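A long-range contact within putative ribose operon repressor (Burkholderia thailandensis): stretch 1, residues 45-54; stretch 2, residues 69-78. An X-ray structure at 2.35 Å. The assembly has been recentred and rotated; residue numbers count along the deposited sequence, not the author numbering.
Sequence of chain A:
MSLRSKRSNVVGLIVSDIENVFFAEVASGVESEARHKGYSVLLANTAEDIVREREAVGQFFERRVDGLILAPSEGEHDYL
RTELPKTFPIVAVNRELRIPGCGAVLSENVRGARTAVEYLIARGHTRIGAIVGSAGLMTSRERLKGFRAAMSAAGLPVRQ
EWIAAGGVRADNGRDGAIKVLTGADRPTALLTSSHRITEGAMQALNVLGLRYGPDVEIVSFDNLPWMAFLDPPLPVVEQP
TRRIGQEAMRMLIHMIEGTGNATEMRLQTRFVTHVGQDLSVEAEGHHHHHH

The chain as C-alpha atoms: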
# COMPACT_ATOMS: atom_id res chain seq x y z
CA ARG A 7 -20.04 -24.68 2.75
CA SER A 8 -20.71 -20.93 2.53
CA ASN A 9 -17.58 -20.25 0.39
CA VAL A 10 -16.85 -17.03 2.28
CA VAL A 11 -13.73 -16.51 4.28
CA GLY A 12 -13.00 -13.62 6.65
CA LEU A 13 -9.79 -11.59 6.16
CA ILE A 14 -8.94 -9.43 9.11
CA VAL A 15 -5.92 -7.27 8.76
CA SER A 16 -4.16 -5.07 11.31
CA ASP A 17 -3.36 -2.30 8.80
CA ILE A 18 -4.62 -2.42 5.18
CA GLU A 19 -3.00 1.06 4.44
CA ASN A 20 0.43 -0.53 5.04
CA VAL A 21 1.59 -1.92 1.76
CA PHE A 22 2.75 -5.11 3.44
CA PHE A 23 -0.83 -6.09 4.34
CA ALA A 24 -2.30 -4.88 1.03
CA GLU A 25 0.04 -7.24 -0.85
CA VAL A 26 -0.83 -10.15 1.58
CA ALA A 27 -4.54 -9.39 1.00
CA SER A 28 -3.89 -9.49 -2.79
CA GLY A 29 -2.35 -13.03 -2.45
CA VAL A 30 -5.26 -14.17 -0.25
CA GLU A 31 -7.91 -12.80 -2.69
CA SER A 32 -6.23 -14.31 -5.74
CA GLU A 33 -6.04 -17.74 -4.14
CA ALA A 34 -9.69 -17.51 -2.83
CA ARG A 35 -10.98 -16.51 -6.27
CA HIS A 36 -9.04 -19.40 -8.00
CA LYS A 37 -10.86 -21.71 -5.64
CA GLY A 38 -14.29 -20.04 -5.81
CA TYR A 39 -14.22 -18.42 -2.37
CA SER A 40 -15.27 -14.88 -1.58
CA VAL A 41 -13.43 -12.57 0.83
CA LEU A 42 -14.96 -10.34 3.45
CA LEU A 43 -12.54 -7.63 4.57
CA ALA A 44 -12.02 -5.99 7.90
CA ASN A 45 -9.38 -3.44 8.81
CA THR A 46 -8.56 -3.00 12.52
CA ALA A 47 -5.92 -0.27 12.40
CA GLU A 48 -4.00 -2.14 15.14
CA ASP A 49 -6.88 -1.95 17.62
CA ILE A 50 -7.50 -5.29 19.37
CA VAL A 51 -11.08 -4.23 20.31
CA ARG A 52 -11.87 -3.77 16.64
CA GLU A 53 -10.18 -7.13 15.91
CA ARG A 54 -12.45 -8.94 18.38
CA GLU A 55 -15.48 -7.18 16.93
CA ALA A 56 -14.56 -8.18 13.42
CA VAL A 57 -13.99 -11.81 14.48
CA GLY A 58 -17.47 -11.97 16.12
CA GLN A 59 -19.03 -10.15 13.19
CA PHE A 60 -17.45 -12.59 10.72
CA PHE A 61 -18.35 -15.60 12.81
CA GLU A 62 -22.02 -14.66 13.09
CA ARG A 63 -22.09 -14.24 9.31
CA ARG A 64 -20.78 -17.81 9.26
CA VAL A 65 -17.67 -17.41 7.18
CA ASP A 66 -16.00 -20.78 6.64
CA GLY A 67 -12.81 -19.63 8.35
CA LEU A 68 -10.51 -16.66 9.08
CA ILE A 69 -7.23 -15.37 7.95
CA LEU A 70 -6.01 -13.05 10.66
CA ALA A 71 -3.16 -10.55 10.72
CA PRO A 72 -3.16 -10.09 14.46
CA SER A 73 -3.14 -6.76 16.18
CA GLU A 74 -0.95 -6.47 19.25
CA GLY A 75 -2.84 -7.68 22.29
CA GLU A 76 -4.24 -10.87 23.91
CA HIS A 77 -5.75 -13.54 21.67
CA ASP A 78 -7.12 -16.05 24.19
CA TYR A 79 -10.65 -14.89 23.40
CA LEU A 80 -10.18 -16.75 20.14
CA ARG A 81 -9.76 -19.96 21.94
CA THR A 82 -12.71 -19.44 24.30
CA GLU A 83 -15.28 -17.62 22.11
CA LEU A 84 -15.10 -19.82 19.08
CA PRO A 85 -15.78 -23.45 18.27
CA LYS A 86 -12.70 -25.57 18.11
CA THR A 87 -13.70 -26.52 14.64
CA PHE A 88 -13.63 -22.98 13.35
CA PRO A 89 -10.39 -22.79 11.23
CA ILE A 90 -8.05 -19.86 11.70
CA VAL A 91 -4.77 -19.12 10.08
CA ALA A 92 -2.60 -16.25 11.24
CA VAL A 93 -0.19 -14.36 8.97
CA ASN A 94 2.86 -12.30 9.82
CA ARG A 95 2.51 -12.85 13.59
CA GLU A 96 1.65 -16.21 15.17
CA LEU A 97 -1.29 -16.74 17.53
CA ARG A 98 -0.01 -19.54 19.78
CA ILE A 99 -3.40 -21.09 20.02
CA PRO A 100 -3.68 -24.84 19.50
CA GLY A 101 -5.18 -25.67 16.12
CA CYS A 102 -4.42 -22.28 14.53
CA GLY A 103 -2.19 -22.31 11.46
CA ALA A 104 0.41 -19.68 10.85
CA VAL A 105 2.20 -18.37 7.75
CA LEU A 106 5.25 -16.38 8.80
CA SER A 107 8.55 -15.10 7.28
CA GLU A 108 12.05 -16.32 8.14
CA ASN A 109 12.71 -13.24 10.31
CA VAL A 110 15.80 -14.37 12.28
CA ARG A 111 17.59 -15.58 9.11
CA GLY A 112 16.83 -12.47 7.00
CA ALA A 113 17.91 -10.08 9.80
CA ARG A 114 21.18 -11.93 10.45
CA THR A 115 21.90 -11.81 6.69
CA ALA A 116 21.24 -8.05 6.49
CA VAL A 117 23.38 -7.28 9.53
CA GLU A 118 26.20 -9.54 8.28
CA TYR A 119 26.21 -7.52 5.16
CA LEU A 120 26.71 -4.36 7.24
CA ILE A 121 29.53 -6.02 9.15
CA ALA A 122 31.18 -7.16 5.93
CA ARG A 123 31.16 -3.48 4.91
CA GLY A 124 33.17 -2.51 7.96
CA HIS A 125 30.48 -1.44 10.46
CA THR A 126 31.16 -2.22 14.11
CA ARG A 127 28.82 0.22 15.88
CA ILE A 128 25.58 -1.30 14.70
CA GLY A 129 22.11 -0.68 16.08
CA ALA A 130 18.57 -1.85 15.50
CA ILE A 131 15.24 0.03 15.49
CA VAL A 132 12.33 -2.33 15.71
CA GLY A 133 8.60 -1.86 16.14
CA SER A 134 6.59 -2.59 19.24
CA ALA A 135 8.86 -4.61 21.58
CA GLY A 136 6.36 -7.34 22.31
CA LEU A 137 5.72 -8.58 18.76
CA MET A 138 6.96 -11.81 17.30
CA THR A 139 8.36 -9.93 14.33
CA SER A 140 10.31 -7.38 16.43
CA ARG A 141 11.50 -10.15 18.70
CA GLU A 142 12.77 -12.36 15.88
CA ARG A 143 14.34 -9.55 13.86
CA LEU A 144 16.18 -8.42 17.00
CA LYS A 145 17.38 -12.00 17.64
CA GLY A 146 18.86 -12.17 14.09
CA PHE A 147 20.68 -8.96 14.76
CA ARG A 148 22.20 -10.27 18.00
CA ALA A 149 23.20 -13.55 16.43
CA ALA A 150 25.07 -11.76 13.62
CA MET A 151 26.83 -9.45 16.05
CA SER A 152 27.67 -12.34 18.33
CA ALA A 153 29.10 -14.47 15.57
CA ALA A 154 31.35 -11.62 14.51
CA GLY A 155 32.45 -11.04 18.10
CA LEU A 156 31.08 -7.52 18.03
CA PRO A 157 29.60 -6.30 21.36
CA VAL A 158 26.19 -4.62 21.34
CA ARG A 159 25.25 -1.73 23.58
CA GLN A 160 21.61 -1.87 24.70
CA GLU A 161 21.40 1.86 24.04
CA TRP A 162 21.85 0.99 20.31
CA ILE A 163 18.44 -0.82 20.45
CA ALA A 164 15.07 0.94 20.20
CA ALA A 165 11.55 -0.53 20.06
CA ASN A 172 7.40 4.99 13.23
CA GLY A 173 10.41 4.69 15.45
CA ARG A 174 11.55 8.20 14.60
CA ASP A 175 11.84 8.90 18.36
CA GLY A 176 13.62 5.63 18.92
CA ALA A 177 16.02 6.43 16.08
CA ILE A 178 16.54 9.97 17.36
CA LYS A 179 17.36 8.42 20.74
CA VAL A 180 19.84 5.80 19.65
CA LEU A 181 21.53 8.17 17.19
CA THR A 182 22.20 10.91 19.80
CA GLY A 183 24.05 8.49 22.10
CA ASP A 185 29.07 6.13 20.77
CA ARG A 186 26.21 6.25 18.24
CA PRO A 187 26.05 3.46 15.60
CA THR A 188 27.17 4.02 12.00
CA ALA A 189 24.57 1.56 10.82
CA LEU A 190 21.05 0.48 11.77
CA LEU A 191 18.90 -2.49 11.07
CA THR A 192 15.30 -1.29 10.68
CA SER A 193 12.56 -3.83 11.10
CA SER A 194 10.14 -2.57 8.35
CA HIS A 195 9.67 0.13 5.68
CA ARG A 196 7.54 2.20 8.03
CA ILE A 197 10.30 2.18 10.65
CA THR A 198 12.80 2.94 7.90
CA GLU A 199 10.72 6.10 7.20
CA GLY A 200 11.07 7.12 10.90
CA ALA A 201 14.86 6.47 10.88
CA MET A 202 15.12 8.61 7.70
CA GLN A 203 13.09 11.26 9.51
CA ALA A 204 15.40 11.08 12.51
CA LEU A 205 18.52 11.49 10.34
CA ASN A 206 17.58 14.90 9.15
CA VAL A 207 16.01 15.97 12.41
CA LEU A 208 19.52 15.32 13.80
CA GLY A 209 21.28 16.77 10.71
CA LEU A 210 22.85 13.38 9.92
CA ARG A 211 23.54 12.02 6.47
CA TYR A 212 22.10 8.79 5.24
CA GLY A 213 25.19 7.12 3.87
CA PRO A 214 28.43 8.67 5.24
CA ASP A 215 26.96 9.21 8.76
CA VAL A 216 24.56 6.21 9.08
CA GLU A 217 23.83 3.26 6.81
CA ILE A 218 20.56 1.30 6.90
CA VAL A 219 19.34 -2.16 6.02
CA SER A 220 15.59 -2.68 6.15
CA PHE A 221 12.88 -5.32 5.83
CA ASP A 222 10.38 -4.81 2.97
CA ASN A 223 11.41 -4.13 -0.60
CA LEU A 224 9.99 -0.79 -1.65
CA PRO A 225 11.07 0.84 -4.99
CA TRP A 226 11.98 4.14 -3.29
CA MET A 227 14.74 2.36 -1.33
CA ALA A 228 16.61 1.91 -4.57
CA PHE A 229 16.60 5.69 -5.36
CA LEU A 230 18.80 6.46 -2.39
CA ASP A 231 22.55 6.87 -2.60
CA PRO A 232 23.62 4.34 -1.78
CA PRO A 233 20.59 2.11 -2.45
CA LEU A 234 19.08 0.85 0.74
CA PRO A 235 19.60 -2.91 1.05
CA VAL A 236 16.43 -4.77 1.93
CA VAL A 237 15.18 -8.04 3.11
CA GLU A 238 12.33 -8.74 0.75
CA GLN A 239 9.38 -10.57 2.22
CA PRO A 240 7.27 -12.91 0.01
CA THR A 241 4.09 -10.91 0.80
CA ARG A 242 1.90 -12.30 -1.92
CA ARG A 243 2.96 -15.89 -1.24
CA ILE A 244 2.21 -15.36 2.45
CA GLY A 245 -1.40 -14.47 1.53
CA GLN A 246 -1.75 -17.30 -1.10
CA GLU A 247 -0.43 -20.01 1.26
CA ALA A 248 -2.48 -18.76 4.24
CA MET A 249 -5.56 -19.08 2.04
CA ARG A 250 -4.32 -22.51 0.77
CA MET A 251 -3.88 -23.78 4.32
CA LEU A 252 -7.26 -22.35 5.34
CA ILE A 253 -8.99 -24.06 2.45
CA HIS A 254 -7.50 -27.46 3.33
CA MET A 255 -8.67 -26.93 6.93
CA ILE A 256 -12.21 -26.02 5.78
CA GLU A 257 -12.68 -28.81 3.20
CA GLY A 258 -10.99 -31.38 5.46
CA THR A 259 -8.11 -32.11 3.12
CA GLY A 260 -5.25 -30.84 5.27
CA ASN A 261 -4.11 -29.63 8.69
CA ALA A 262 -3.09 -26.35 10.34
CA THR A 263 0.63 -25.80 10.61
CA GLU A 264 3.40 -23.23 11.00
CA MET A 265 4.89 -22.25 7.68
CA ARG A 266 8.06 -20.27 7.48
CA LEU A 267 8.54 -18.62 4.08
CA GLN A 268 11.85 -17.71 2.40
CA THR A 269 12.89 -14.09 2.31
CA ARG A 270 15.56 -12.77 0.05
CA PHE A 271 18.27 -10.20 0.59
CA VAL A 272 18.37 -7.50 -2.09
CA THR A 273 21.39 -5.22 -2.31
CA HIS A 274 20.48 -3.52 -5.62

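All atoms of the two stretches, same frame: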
# COMPACT_ATOMS: atom_id res chain seq x y z
N ASN A 45 -10.63 -4.14 8.49
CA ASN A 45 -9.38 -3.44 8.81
C ASN A 45 -9.44 -2.93 10.22
O ASN A 45 -10.33 -2.21 10.51
CB ASN A 45 -9.13 -2.26 7.85
CG ASN A 45 -7.84 -1.49 8.19
OD1 ASN A 45 -6.79 -2.09 8.39
ND2 ASN A 45 -7.93 -0.20 8.24
N THR A 46 -8.48 -3.30 11.07
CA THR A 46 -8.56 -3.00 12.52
C THR A 46 -7.76 -1.80 12.92
O THR A 46 -7.96 -1.31 13.99
CB THR A 46 -8.06 -4.18 13.42
OG1 THR A 46 -6.63 -4.34 13.33
CG2 THR A 46 -8.74 -5.47 13.07
N ALA A 47 -6.84 -1.35 12.07
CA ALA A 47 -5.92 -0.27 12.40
C ALA A 47 -5.23 -0.49 13.74
O ALA A 47 -5.04 0.45 14.48
CB ALA A 47 -6.60 1.11 12.38
N GLU A 48 -4.87 -1.74 14.00
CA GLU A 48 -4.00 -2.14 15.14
C GLU A 48 -4.73 -1.97 16.48
O GLU A 48 -4.10 -1.78 17.51
CB GLU A 48 -2.66 -1.40 15.14
CG GLU A 48 -1.71 -1.77 14.02
CD GLU A 48 -1.01 -3.13 14.19
OE1 GLU A 48 -1.00 -3.68 15.32
OE2 GLU A 48 -0.45 -3.64 13.19
N ASP A 49 -6.06 -2.01 16.42
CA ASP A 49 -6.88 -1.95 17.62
C ASP A 49 -7.46 -3.36 17.91
O ASP A 49 -8.29 -3.88 17.17
CB ASP A 49 -7.99 -0.93 17.40
CG ASP A 49 -8.87 -0.70 18.66
OD1 ASP A 49 -9.92 -0.06 18.55
OD2 ASP A 49 -8.50 -1.15 19.76
N ILE A 50 -7.03 -3.96 19.00
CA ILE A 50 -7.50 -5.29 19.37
C ILE A 50 -9.04 -5.36 19.62
O ILE A 50 -9.67 -6.39 19.42
CB ILE A 50 -6.71 -5.81 20.60
CG1 ILE A 50 -6.91 -7.31 20.77
CG2 ILE A 50 -7.04 -4.97 21.85
CD1 ILE A 50 -6.05 -8.12 19.88
N VAL A 51 -9.65 -4.25 20.02
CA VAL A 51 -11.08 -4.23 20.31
C VAL A 51 -11.87 -4.28 18.97
O VAL A 51 -12.88 -4.95 18.84
CB VAL A 51 -11.46 -2.94 21.12
CG1 VAL A 51 -12.97 -2.73 21.14
CG2 VAL A 51 -10.92 -3.00 22.57
N ARG A 52 -11.40 -3.56 17.98
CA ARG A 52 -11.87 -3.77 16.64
C ARG A 52 -11.60 -5.18 16.05
O ARG A 52 -12.44 -5.71 15.37
CB ARG A 52 -11.34 -2.67 15.69
CG ARG A 52 -11.95 -1.35 16.01
CD ARG A 52 -11.18 -0.15 15.41
NE ARG A 52 -11.04 -0.33 13.97
CZ ARG A 52 -10.47 0.55 13.18
NH1 ARG A 52 -10.35 0.29 11.87
NH2 ARG A 52 -10.02 1.70 13.69
N GLU A 53 -10.44 -5.77 16.36
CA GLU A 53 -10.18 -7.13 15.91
C GLU A 53 -11.25 -8.14 16.43
O GLU A 53 -11.80 -8.96 15.68
CB GLU A 53 -8.76 -7.58 16.30
CG GLU A 53 -8.46 -8.99 15.88
CD GLU A 53 -7.20 -9.53 16.53
OE1 GLU A 53 -7.33 -10.36 17.47
OE2 GLU A 53 -6.09 -9.15 16.13
N ARG A 54 -11.51 -8.06 17.72
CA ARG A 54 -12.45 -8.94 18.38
C ARG A 54 -13.85 -8.69 17.83
O ARG A 54 -14.61 -9.61 17.65
CB ARG A 54 -12.42 -8.68 19.89
CG ARG A 54 -13.10 -9.73 20.69
CD ARG A 54 -12.78 -9.54 22.23
NE ARG A 54 -11.77 -8.53 22.54
CZ ARG A 54 -11.91 -7.52 23.41
NH1 ARG A 54 -13.04 -7.33 24.07
NH2 ARG A 54 -10.88 -6.70 23.63
N ILE A 69 -8.59 -15.76 7.99
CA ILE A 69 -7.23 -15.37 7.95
C ILE A 69 -7.05 -14.10 8.76
O ILE A 69 -7.69 -13.10 8.52
CB ILE A 69 -6.74 -15.13 6.53
CG1 ILE A 69 -6.90 -16.40 5.69
CG2 ILE A 69 -5.28 -14.57 6.59
CD1 ILE A 69 -6.35 -16.26 4.30
N LEU A 70 -6.11 -14.13 9.70
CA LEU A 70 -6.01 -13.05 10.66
C LEU A 70 -4.58 -12.49 10.74
O LEU A 70 -3.65 -13.20 11.08
CB LEU A 70 -6.49 -13.57 12.06
CG LEU A 70 -6.22 -12.62 13.22
CD1 LEU A 70 -6.92 -11.26 13.03
CD2 LEU A 70 -6.58 -13.20 14.64
N ALA A 71 -4.40 -11.25 10.38
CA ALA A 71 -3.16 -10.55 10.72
C ALA A 71 -3.35 -9.87 12.09
O ALA A 71 -3.95 -8.80 12.20
CB ALA A 71 -2.80 -9.50 9.66
N PRO A 72 -2.84 -10.51 13.13
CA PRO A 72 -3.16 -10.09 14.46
C PRO A 72 -2.66 -8.70 14.87
O PRO A 72 -1.56 -8.27 14.52
CB PRO A 72 -2.52 -11.19 15.34
CG PRO A 72 -2.19 -12.32 14.41
CD PRO A 72 -1.97 -11.68 13.11
N SER A 73 -3.50 -8.03 15.63
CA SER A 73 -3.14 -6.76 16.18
C SER A 73 -2.50 -7.10 17.50
O SER A 73 -2.72 -8.21 18.04
CB SER A 73 -4.40 -5.95 16.42
OG SER A 73 -4.90 -5.43 15.19
N GLU A 74 -1.66 -6.21 18.01
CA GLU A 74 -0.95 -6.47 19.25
C GLU A 74 -1.96 -6.46 20.37
O GLU A 74 -2.68 -5.48 20.54
CB GLU A 74 0.09 -5.38 19.53
CG GLU A 74 0.97 -5.67 20.74
CD GLU A 74 2.03 -4.61 20.97
OE1 GLU A 74 1.91 -3.50 20.43
OE2 GLU A 74 2.97 -4.87 21.74
N GLY A 75 -1.96 -7.53 21.16
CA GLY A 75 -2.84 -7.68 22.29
C GLY A 75 -3.05 -9.17 22.58
O GLY A 75 -2.41 -10.01 21.93
N GLU A 76 -3.95 -9.49 23.52
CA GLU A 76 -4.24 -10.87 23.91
C GLU A 76 -5.15 -11.57 22.92
O GLU A 76 -6.09 -11.01 22.45
CB GLU A 76 -4.89 -10.94 25.31
CG GLU A 76 -4.85 -12.35 25.98
CD GLU A 76 -5.67 -12.47 27.26
OE1 GLU A 76 -6.73 -11.81 27.35
OE2 GLU A 76 -5.26 -13.23 28.17
N HIS A 77 -4.89 -12.83 22.62
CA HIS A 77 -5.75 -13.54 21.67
C HIS A 77 -6.47 -14.77 22.23
O HIS A 77 -7.05 -15.54 21.50
CB HIS A 77 -4.95 -13.85 20.41
CG HIS A 77 -4.53 -12.63 19.67
ND1 HIS A 77 -3.31 -12.01 19.87
CD2 HIS A 77 -5.19 -11.85 18.78
CE1 HIS A 77 -3.23 -10.93 19.11
NE2 HIS A 77 -4.37 -10.81 18.45
N ASP A 78 -6.46 -14.93 23.55
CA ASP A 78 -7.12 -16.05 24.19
C ASP A 78 -8.62 -16.11 23.92
O ASP A 78 -9.19 -17.20 23.90
CB ASP A 78 -6.88 -16.04 25.65

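A turn and the first residues of a helix (stretch 1) pack against the loop that follows a strand (stretch 2), burying 391 Å² in total; the backbones come closest at Glu-48 and Ser-73, whose CA atoms lie 4.8 Å apart. Asn-45 stays out of reach of stretch 2, but its carbonyl O accepts a hydrogen bond from Arg-52 NH1 (2.8 Å), tying the start of the stretch to the helix. Thr-46 points toward stretch 2 and donates from OG1 to Ser-73 OG (2.8 Å); the same OG1 accepts from Glu-48 N (3.2 Å), so one hydroxyl serves both the turn and the contact. Thr-46 to Asp-49 form a type I' turn, with Asp-49 N bonded to Thr-46 O (3.2 Å). The turn directs Ala-47 away and sets Glu-48 CA 3.4 Å from Ser-73 OG, while the Glu-48 side chain bends back until OE1 lies 3.8 Å from Glu-74 N. Asp-49 also points away and caps the helix through a weak bond from Val-51 N to its OD2 (3.3 Å). Ile-50 packs its hydrocarbon side chain against the loop, largely over backbone atoms and the His-77 ring: its CD1 reaches into the curve, 4.0 Å from Gly-75 CA, 3.9 Å from Glu-76 O and 3.5 Å from His-77 NE2. A CB on Gly-75 would come within 3.0 Å of Ile-50 CG1, and the backbone angles there independently call for glycine. One helical turn after Asp-49, Glu-53 points toward stretch 2 with an extended chain. Glu-53 OE2 accepts a nearly linear hydrogen bond from Ser-73 N (2.9 Å, 178°), anchoring the loop backbone, and a weak one from His-77 NE2 (3.3 Å). Glu-53 OE1 meets the edge of the imidazole, 2.9 Å from His-77 CD2. The carboxylate also borders carbon atoms, with Glu-53 OE2 3.8 Å from Leu-70 CD1.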